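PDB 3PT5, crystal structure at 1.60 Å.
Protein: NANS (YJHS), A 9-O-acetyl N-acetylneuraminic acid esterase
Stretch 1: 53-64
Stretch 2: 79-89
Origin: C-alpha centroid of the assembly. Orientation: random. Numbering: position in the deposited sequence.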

# COMPACT_ATOMS: atom_id res chain seq x y z
N LYS A 53 -9.10 -7.68 -7.48
CA LYS A 53 -8.20 -8.81 -7.19
C LYS A 53 -6.83 -8.33 -6.74
O LYS A 53 -6.53 -7.12 -6.78
CB LYS A 53 -8.04 -9.69 -8.44
CG LYS A 53 -9.32 -10.20 -9.02
CD LYS A 53 -9.98 -11.23 -8.11
CE LYS A 53 -11.21 -11.82 -8.82
NZ LYS A 53 -12.06 -12.53 -7.81
N GLN A 54 -6.04 -9.27 -6.22
CA GLN A 54 -4.65 -8.98 -5.88
C GLN A 54 -3.81 -10.17 -6.26
O GLN A 54 -4.33 -11.26 -6.47
CB GLN A 54 -4.50 -8.65 -4.38
CG GLN A 54 -4.81 -9.86 -3.43
CD GLN A 54 -4.68 -9.52 -1.98
OE1 GLN A 54 -3.66 -8.94 -1.57
NE2 GLN A 54 -5.70 -9.87 -1.17
N LEU A 55 -2.50 -9.97 -6.35
CA LEU A 55 -1.58 -11.08 -6.48
C LEU A 55 -1.26 -11.66 -5.12
O LEU A 55 -0.76 -10.96 -4.24
CB LEU A 55 -0.29 -10.68 -7.20
CG LEU A 55 -0.29 -10.32 -8.69
CD1 LEU A 55 1.16 -10.23 -9.15
CD2 LEU A 55 -1.00 -11.34 -9.55
N ALA A 56 -1.54 -12.95 -4.95
CA ALA A 56 -1.34 -13.62 -3.65
C ALA A 56 0.12 -13.74 -3.24
O ALA A 56 1.02 -13.70 -4.05
CB ALA A 56 -1.96 -15.03 -3.66
N ARG A 57 0.32 -13.94 -1.93
CA ARG A 57 1.64 -14.13 -1.36
C ARG A 57 1.60 -15.24 -0.32
O ARG A 57 2.49 -16.11 -0.32
CB ARG A 57 2.17 -12.84 -0.71
CG ARG A 57 3.62 -12.97 -0.23
CD ARG A 57 4.16 -11.69 0.43
NE ARG A 57 4.02 -10.51 -0.41
CZ ARG A 57 4.93 -10.11 -1.29
NH1 ARG A 57 4.74 -9.02 -2.03
NH2 ARG A 57 6.07 -10.79 -1.41
N PHE A 58 0.60 -15.21 0.56
CA PHE A 58 0.58 -16.08 1.73
C PHE A 58 0.11 -17.46 1.30
O PHE A 58 -0.29 -17.66 0.15
CB PHE A 58 -0.34 -15.51 2.82
CG PHE A 58 -0.09 -14.03 3.13
CD1 PHE A 58 1.20 -13.50 3.13
CD2 PHE A 58 -1.16 -13.20 3.44
CE1 PHE A 58 1.40 -12.14 3.40
CE2 PHE A 58 -0.96 -11.86 3.72
CZ PHE A 58 0.31 -11.34 3.70
N ALA A 59 0.13 -18.42 2.23
CA ALA A 59 -0.25 -19.78 1.91
C ALA A 59 -1.77 -19.96 1.84
O ALA A 59 -2.29 -20.95 1.28
CB ALA A 59 0.39 -20.72 2.93
N HIS A 60 -2.51 -19.00 2.39
CA HIS A 60 -3.97 -18.99 2.28
C HIS A 60 -4.40 -17.57 1.98
O HIS A 60 -3.61 -16.64 2.19
CB HIS A 60 -4.66 -19.52 3.55
CG HIS A 60 -4.29 -20.94 3.86
ND1 HIS A 60 -5.05 -22.02 3.46
CD2 HIS A 60 -3.20 -21.45 4.46
CE1 HIS A 60 -4.45 -23.13 3.83
NE2 HIS A 60 -3.32 -22.81 4.43
N THR A 61 -5.63 -17.41 1.48
CA THR A 61 -6.06 -16.07 1.10
C THR A 61 -6.21 -15.18 2.33
O THR A 61 -5.94 -13.97 2.27
CB THR A 61 -7.37 -16.09 0.30
OG1 THR A 61 -8.41 -16.72 1.05
CG2 THR A 61 -7.15 -16.82 -0.99
N HIS A 62 -6.59 -15.81 3.44
CA HIS A 62 -6.78 -15.17 4.74
C HIS A 62 -6.85 -16.31 5.77
O HIS A 62 -6.96 -17.48 5.37
CB HIS A 62 -8.06 -14.31 4.75
CG HIS A 62 -9.32 -15.06 4.46
ND1 HIS A 62 -10.11 -15.59 5.46
CD2 HIS A 62 -9.95 -15.31 3.29
CE1 HIS A 62 -11.18 -16.16 4.91
NE2 HIS A 62 -11.09 -16.02 3.60
N PRO A 63 -6.79 -15.99 7.08
CA PRO A 63 -6.77 -17.11 8.03
C PRO A 63 -8.08 -17.91 7.96
O PRO A 63 -9.18 -17.35 8.08
CB PRO A 63 -6.58 -16.41 9.38
CG PRO A 63 -5.99 -15.05 9.03
CD PRO A 63 -6.62 -14.69 7.75
N GLY A 64 -7.94 -19.20 7.66
CA GLY A 64 -9.09 -20.08 7.58
C GLY A 64 -9.71 -20.10 6.20
O GLY A 64 -10.74 -20.75 6.00
N CYS A 79 -7.06 -6.42 4.19
CA CYS A 79 -5.72 -6.71 4.72
C CYS A 79 -4.92 -7.50 3.69
O CYS A 79 -4.95 -8.73 3.70
CB CYS A 79 -5.85 -7.48 6.05
SG CYS A 79 -4.30 -7.52 6.96
N PRO A 80 -4.25 -6.79 2.76
CA PRO A 80 -3.67 -7.43 1.58
C PRO A 80 -2.42 -8.28 1.82
O PRO A 80 -1.85 -8.32 2.91
CB PRO A 80 -3.30 -6.23 0.67
CG PRO A 80 -4.17 -5.10 1.13
CD PRO A 80 -4.22 -5.32 2.63
N HIS A 81 -1.98 -8.91 0.73
CA HIS A 81 -0.86 -9.82 0.69
C HIS A 81 0.49 -9.11 0.53
O HIS A 81 1.28 -9.43 -0.34
CB HIS A 81 -1.10 -10.85 -0.40
CG HIS A 81 -1.96 -11.99 0.03
ND1 HIS A 81 -3.15 -11.84 0.71
CD2 HIS A 81 -1.78 -13.33 -0.11
CE1 HIS A 81 -3.67 -13.03 0.96
NE2 HIS A 81 -2.86 -13.95 0.46
N ASP A 82 0.72 -8.13 1.38
CA ASP A 82 2.02 -7.46 1.40
C ASP A 82 3.10 -8.39 1.95
O ASP A 82 2.80 -9.48 2.44
CB ASP A 82 1.88 -6.16 2.18
CG ASP A 82 1.05 -5.09 1.39
OD1 ASP A 82 1.54 -4.65 0.33
OD2 ASP A 82 -0.06 -4.70 1.83
N VAL A 83 4.36 -7.97 1.85
CA VAL A 83 5.48 -8.77 2.32
C VAL A 83 5.35 -9.06 3.81
O VAL A 83 5.67 -10.18 4.28
CB VAL A 83 6.82 -8.05 2.05
CG1 VAL A 83 8.00 -8.92 2.45
CG2 VAL A 83 6.91 -7.63 0.58
N GLN A 84 4.90 -8.06 4.56
CA GLN A 84 4.54 -8.28 5.95
C GLN A 84 3.08 -8.68 6.12
O GLN A 84 2.17 -7.98 5.65
CB GLN A 84 4.82 -7.04 6.76
CG GLN A 84 4.67 -7.27 8.24
CD GLN A 84 4.77 -6.00 9.02
OE1 GLN A 84 4.77 -4.90 8.44
NE2 GLN A 84 4.83 -6.12 10.34
N ASP A 85 2.85 -9.79 6.81
CA ASP A 85 1.51 -10.35 6.97
C ASP A 85 0.84 -9.80 8.23
O ASP A 85 1.26 -10.12 9.35
CB ASP A 85 1.63 -11.89 7.04
CG ASP A 85 0.29 -12.61 7.11
OD1 ASP A 85 -0.76 -11.98 7.36
OD2 ASP A 85 0.30 -13.86 6.95
N MET A 86 -0.18 -8.95 8.04
CA MET A 86 -0.87 -8.32 9.17
C MET A 86 -2.20 -8.99 9.52
O MET A 86 -2.93 -8.51 10.38
CB MET A 86 -1.14 -6.82 8.87
CG MET A 86 0.11 -5.98 8.52
SD MET A 86 1.37 -5.98 9.80
CE MET A 86 0.59 -4.87 10.97
N GLN A 87 -2.52 -10.10 8.85
CA GLN A 87 -3.87 -10.65 8.88
C GLN A 87 -4.28 -11.23 10.22
O GLN A 87 -5.47 -11.41 10.46
CB GLN A 87 -4.06 -11.68 7.77
CG GLN A 87 -3.83 -11.14 6.35
CD GLN A 87 -4.26 -12.14 5.35
OE1 GLN A 87 -4.06 -13.35 5.56
NE2 GLN A 87 -4.81 -11.68 4.23
N SER A 88 -3.31 -11.50 11.09
CA SER A 88 -3.57 -11.97 12.46
C SER A 88 -3.55 -10.87 13.55
O SER A 88 -3.75 -11.16 14.73
CB SER A 88 -2.64 -13.14 12.83
OG SER A 88 -2.88 -14.26 11.98
N TYR A 89 -3.34 -9.61 13.15
CA TYR A 89 -3.41 -8.53 14.12
C TYR A 89 -4.86 -8.13 14.35
O TYR A 89 -5.25 -7.00 14.02
CB TYR A 89 -2.62 -7.33 13.62
CG TYR A 89 -1.13 -7.46 13.77
CD1 TYR A 89 -0.38 -8.16 12.83
CD2 TYR A 89 -0.47 -6.85 14.83
CE1 TYR A 89 1.02 -8.25 12.93
CE2 TYR A 89 0.92 -6.93 14.95
CZ TYR A 89 1.65 -7.66 14.01
OH TYR A 89 3.03 -7.75 14.12
O HOH W 1 -6.43 -10.43 1.49

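The contact between these two stretches illustrates how a strand end and the loop after it can be joined to an irregular segment without strand pairing: one buried histidine is held by backbone and side-chain hydrogen bonds and covered by an aromatic ring, and polar side chains fasten the flanks. His-81 is the hub, with more of its area covered by the opposing stretch than any other residue here. Its backbone is gripped at both polar ends. His-81 N donates to Gln-54 OE1 at 2.8 Å, while His-81 O accepts from Arg-57 NE at 2.9 Å, both bonds nearly straight. Glutamine suits its position because its amide has two functions: as OE1 receives the backbone NH, Gln-54 NE2 donates to a water, which in turn donates to Cys-79 O, a second link to the same segment. Arg-57, its chi1 and chi2 both t, reaches across in extended form before turning at chi3, and its NH1 and NH2 are satisfied elsewhere in the structure, so the donors of this buried guanidinium are not left unsatisfied.

The imidazole of His-81 lies face-to-face with the ring of Phe-58, centroids 4.1 Å apart and planes at 25°. A flat, polar-edged ring serves well here, since it can stack through its face while His-81 NE2, at the edge, donates to His-60 O at 3.3 Å. Phe-58 is itself sandwiched: over its opposite face sits Asp-85 CB, 4.0 Å from the centroid of the Phe-58 ring in a CH-pi contact.

Farther along, Gln-87 plays a bridging part. Gln-87 NE2 donates to Cys-79 O at 3.0 Å within its own stretch and to Thr-61 O at 3.2 Å across the contact, though the position of Thr-61 O is less certain, while Gln-87 OE1 packs 3.6 Å from Pro-63 CD. Between them the two stretches bury 687 Å², both sides summed.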